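Local atomic coordinates of DegT/DnrJ/EryC1/StrS aminotransferase (Brucella abortus 2308, PDB entry 4QGR), a protein that probably acts as a pyridoxal-phosphate-dependent aminotransferase of the DegT/DnrJ/EryC1/StrS family, using the cofactor to move amino groups between substrates. Residues A[142-154]-A[287-299]. Residues are numbered along the deposited sequence; the frame is centred on the assembly and turned at random.
Sequences IPVDLFGLAASYN and LPAGNRSAWAQYS
Leu287 CD2 and Pro288 CD both come up to Leu149 CD1 at the outer end of this contact, at 4.4 and 4.1 Å. A type II turn from Pro288 to Asn291 then swings the chain round, and Asn291 reaches the other segment through water. One water donates to both Asn291 OD1 and Ala150 O; a second accepts from Ala150 N and lies within bonding distance of Asn291 OD1 and Arg292 O. Strand 291-292 pairs with strand 178-179, and Arg292 turns its guanidinium off to Glu261 and Gly176. At Ser293 the chain closes on Gly148. OG, anti to the backbone N (chi1 177°), sits 3.1 Å from Gly148 C and accepts from Trp295 N in an ST turn. Ala294 N donates to Gly148 O at 3.0 Å, well above the carbonyl plane. In this fold-type I PLP enzyme, the bend at Gly148 belongs to the loop leaving strand 137-141 for helix 153-163, where Val144 touches PLP and Phe147 N bonds to Gln173, a cofactor-binding residue. Ala296 CB packs 3.9 Å from Phe147 O, and its side chain comes within about 5 Å of that of Lys199, the predicted cofactor-attachment lysine. Gln297 brings CB to 3.6 Å from Phe147 CD1, its amide plane steeply turned to the ring. Ser299 OG, hydrogen-bonded to Ser355, covers one ring face near the rim, 3.3 Å from Phe147 CE2, while Leu146 CG lies against the opposite face, over its centre.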
# COMPACT_ATOMS: atom_id res chain seq x y z
N ILE A 142 16.06 13.97 -1.81
CA ILE A 142 15.10 13.63 -0.76
C ILE A 142 15.73 13.86 0.61
O ILE A 142 16.19 12.92 1.26
CB ILE A 142 14.49 12.20 -0.84
CG1 ILE A 142 14.04 11.88 -2.26
CG2 ILE A 142 13.34 12.05 0.16
CD1 ILE A 142 13.44 10.48 -2.45
N PRO A 143 15.71 15.12 1.06
CA PRO A 143 16.11 15.36 2.42
C PRO A 143 15.11 14.74 3.39
O PRO A 143 13.90 14.65 3.07
CB PRO A 143 16.10 16.89 2.54
CG PRO A 143 15.93 17.41 1.16
CD PRO A 143 15.16 16.33 0.44
N VAL A 144 15.61 14.35 4.57
CA VAL A 144 14.75 13.80 5.63
C VAL A 144 14.76 14.72 6.82
O VAL A 144 15.81 15.25 7.20
CB VAL A 144 15.25 12.40 6.06
CG1 VAL A 144 14.40 11.85 7.17
CG2 VAL A 144 15.27 11.46 4.85
N ASP A 145 13.59 14.93 7.40
CA ASP A 145 13.51 15.67 8.63
C ASP A 145 13.69 14.68 9.76
O ASP A 145 12.73 14.22 10.33
CB ASP A 145 12.17 16.35 8.76
CG ASP A 145 11.86 17.29 7.62
OD1 ASP A 145 12.81 17.93 7.08
OD2 ASP A 145 10.66 17.40 7.25
N LEU A 146 14.93 14.28 10.07
CA LEU A 146 15.12 13.11 10.91
C LEU A 146 14.72 13.40 12.34
O LEU A 146 15.06 14.42 12.88
CB LEU A 146 16.56 12.57 10.85
CG LEU A 146 16.74 11.12 11.30
CD1 LEU A 146 15.99 10.16 10.37
CD2 LEU A 146 18.19 10.69 11.36
N PHE A 147 14.00 12.48 12.96
CA PHE A 147 13.55 12.57 14.38
C PHE A 147 12.62 13.72 14.66
O PHE A 147 12.32 14.02 15.81
CB PHE A 147 14.74 12.59 15.39
CG PHE A 147 15.72 11.43 15.22
CD1 PHE A 147 15.29 10.15 14.89
CD2 PHE A 147 17.06 11.65 15.38
CE1 PHE A 147 16.20 9.10 14.76
CE2 PHE A 147 17.98 10.57 15.26
CZ PHE A 147 17.54 9.29 14.96
N GLY A 148 12.15 14.36 13.59
CA GLY A 148 11.21 15.50 13.72
C GLY A 148 11.76 16.86 13.46
O GLY A 148 10.99 17.85 13.45
N LEU A 149 13.07 16.94 13.21
CA LEU A 149 13.77 18.20 13.07
C LEU A 149 13.92 18.56 11.60
O LEU A 149 14.45 17.75 10.83
CB LEU A 149 15.16 18.07 13.68
CG LEU A 149 16.09 19.32 13.66
CD1 LEU A 149 15.46 20.40 14.49
CD2 LEU A 149 17.49 18.93 14.16
N ALA A 150 13.48 19.77 11.20
CA ALA A 150 13.50 20.13 9.79
C ALA A 150 14.94 20.21 9.26
O ALA A 150 15.85 20.74 9.93
CB ALA A 150 12.80 21.46 9.53
N ALA A 151 15.12 19.67 8.07
CA ALA A 151 16.40 19.76 7.34
C ALA A 151 16.65 21.21 6.87
O ALA A 151 15.78 22.10 6.99
CB ALA A 151 16.39 18.80 6.16
N SER A 152 17.81 21.43 6.26
CA SER A 152 18.22 22.80 5.93
C SER A 152 17.74 23.22 4.57
O SER A 152 18.53 23.27 3.64
CB SER A 152 19.73 22.93 6.03
OG SER A 152 20.09 22.83 7.39
N TYR A 153 16.45 23.49 4.45
CA TYR A 153 15.82 23.61 3.12
C TYR A 153 16.29 24.82 2.31
O TYR A 153 16.29 24.73 1.07
CB TYR A 153 14.27 23.57 3.21
CG TYR A 153 13.87 22.17 3.56
CD1 TYR A 153 13.91 21.16 2.59
CD2 TYR A 153 13.50 21.82 4.85
CE1 TYR A 153 13.60 19.84 2.88
CE2 TYR A 153 13.20 20.49 5.16
CZ TYR A 153 13.27 19.51 4.17
OH TYR A 153 13.02 18.16 4.42
N ASN A 154 16.70 25.90 2.95
CA ASN A 154 17.15 27.07 2.13
C ASN A 154 18.41 26.74 1.39
O ASN A 154 18.48 26.95 0.18
CB ASN A 154 17.32 28.31 2.96
CG ASN A 154 16.06 28.69 3.68
OD1 ASN A 154 14.94 28.38 3.24
ND2 ASN A 154 16.22 29.28 4.84
N LEU A 287 17.67 22.32 20.14
CA LEU A 287 16.69 22.86 19.23
C LEU A 287 17.23 24.18 18.76
O LEU A 287 17.37 25.09 19.55
CB LEU A 287 15.37 23.13 19.93
CG LEU A 287 14.27 22.12 19.83
CD1 LEU A 287 13.09 22.68 20.62
CD2 LEU A 287 13.89 21.82 18.37
N PRO A 288 17.56 24.29 17.48
CA PRO A 288 18.04 25.60 17.02
C PRO A 288 16.95 26.67 17.11
O PRO A 288 15.77 26.36 17.02
CB PRO A 288 18.44 25.35 15.56
CG PRO A 288 18.50 23.88 15.40
CD PRO A 288 17.56 23.29 16.41
N ALA A 289 17.37 27.92 17.33
CA ALA A 289 16.44 29.06 17.32
C ALA A 289 15.47 28.96 16.15
O ALA A 289 15.90 28.57 15.10
CB ALA A 289 17.24 30.37 17.21
N GLY A 290 14.20 29.33 16.34
CA GLY A 290 13.23 29.35 15.26
C GLY A 290 12.64 27.99 14.88
O GLY A 290 11.81 27.92 13.97
N ASN A 291 13.05 26.92 15.55
CA ASN A 291 12.56 25.58 15.25
C ASN A 291 11.72 25.02 16.35
O ASN A 291 11.98 25.24 17.54
CB ASN A 291 13.71 24.58 14.99
CG ASN A 291 14.35 24.77 13.61
OD1 ASN A 291 14.11 24.03 12.66
ND2 ASN A 291 15.15 25.81 13.50
N ARG A 292 10.71 24.27 15.94
CA ARG A 292 10.06 23.27 16.79
C ARG A 292 10.22 21.93 16.10
O ARG A 292 9.95 21.80 14.91
CB ARG A 292 8.59 23.63 17.00
CG ARG A 292 7.91 22.72 18.01
CD ARG A 292 6.44 23.12 18.24
NE ARG A 292 5.51 22.74 17.16
CZ ARG A 292 4.23 23.13 17.09
NH1 ARG A 292 3.70 23.90 18.04
NH2 ARG A 292 3.46 22.73 16.08
N SER A 293 10.74 20.94 16.83
CA SER A 293 10.82 19.57 16.32
C SER A 293 9.53 18.81 16.66
O SER A 293 8.88 19.07 17.69
CB SER A 293 12.01 18.83 16.97
OG SER A 293 12.02 17.48 16.52
N ALA A 294 9.13 17.88 15.78
CA ALA A 294 8.07 16.96 16.13
C ALA A 294 8.53 15.93 17.17
O ALA A 294 7.68 15.28 17.77
CB ALA A 294 7.55 16.25 14.91
N TRP A 295 9.84 15.82 17.43
CA TRP A 295 10.35 14.82 18.41
C TRP A 295 9.76 13.45 18.18
O TRP A 295 9.34 12.78 19.12
CB TRP A 295 10.10 15.27 19.85
CG TRP A 295 10.87 16.56 20.14
CD1 TRP A 295 10.35 17.80 20.32
CD2 TRP A 295 12.27 16.70 20.24
NE1 TRP A 295 11.34 18.72 20.53
CE2 TRP A 295 12.54 18.05 20.49
CE3 TRP A 295 13.34 15.79 20.19
CZ2 TRP A 295 13.83 18.53 20.65
CZ3 TRP A 295 14.65 16.30 20.33
CH2 TRP A 295 14.87 17.64 20.57
N ALA A 296 9.77 12.98 16.94
CA ALA A 296 9.46 11.60 16.68
C ALA A 296 10.32 10.69 17.53
O ALA A 296 9.87 9.63 17.98
CB ALA A 296 9.65 11.30 15.22
N GLN A 297 11.58 11.09 17.74
CA GLN A 297 12.48 10.44 18.69
C GLN A 297 13.29 11.52 19.41
O GLN A 297 13.56 12.60 18.83
CB GLN A 297 13.50 9.49 18.00
CG GLN A 297 12.83 8.45 17.10
CD GLN A 297 12.02 7.41 17.82
OE1 GLN A 297 12.18 7.22 19.02
NE2 GLN A 297 11.16 6.68 17.05
N TYR A 298 13.72 11.20 20.62
CA TYR A 298 14.59 12.06 21.43
C TYR A 298 15.92 11.31 21.50
O TYR A 298 16.04 10.30 22.19
CB TYR A 298 14.02 12.32 22.81
CG TYR A 298 14.97 13.21 23.61
CD1 TYR A 298 16.01 12.65 24.36
CD2 TYR A 298 14.91 14.57 23.49
CE1 TYR A 298 16.93 13.46 25.05
CE2 TYR A 298 15.83 15.39 24.17
CZ TYR A 298 16.85 14.82 24.92
OH TYR A 298 17.76 15.61 25.60
N SER A 299 16.88 11.76 20.69
CA SER A 299 18.09 11.02 20.44
C SER A 299 19.33 11.72 21.00
O SER A 299 19.64 12.86 20.60
CB SER A 299 18.26 10.79 18.95
OG SER A 299 17.20 9.97 18.42
O HOH W 1 12.37 21.79 13.00
O HOH W 2 15.95 23.26 11.03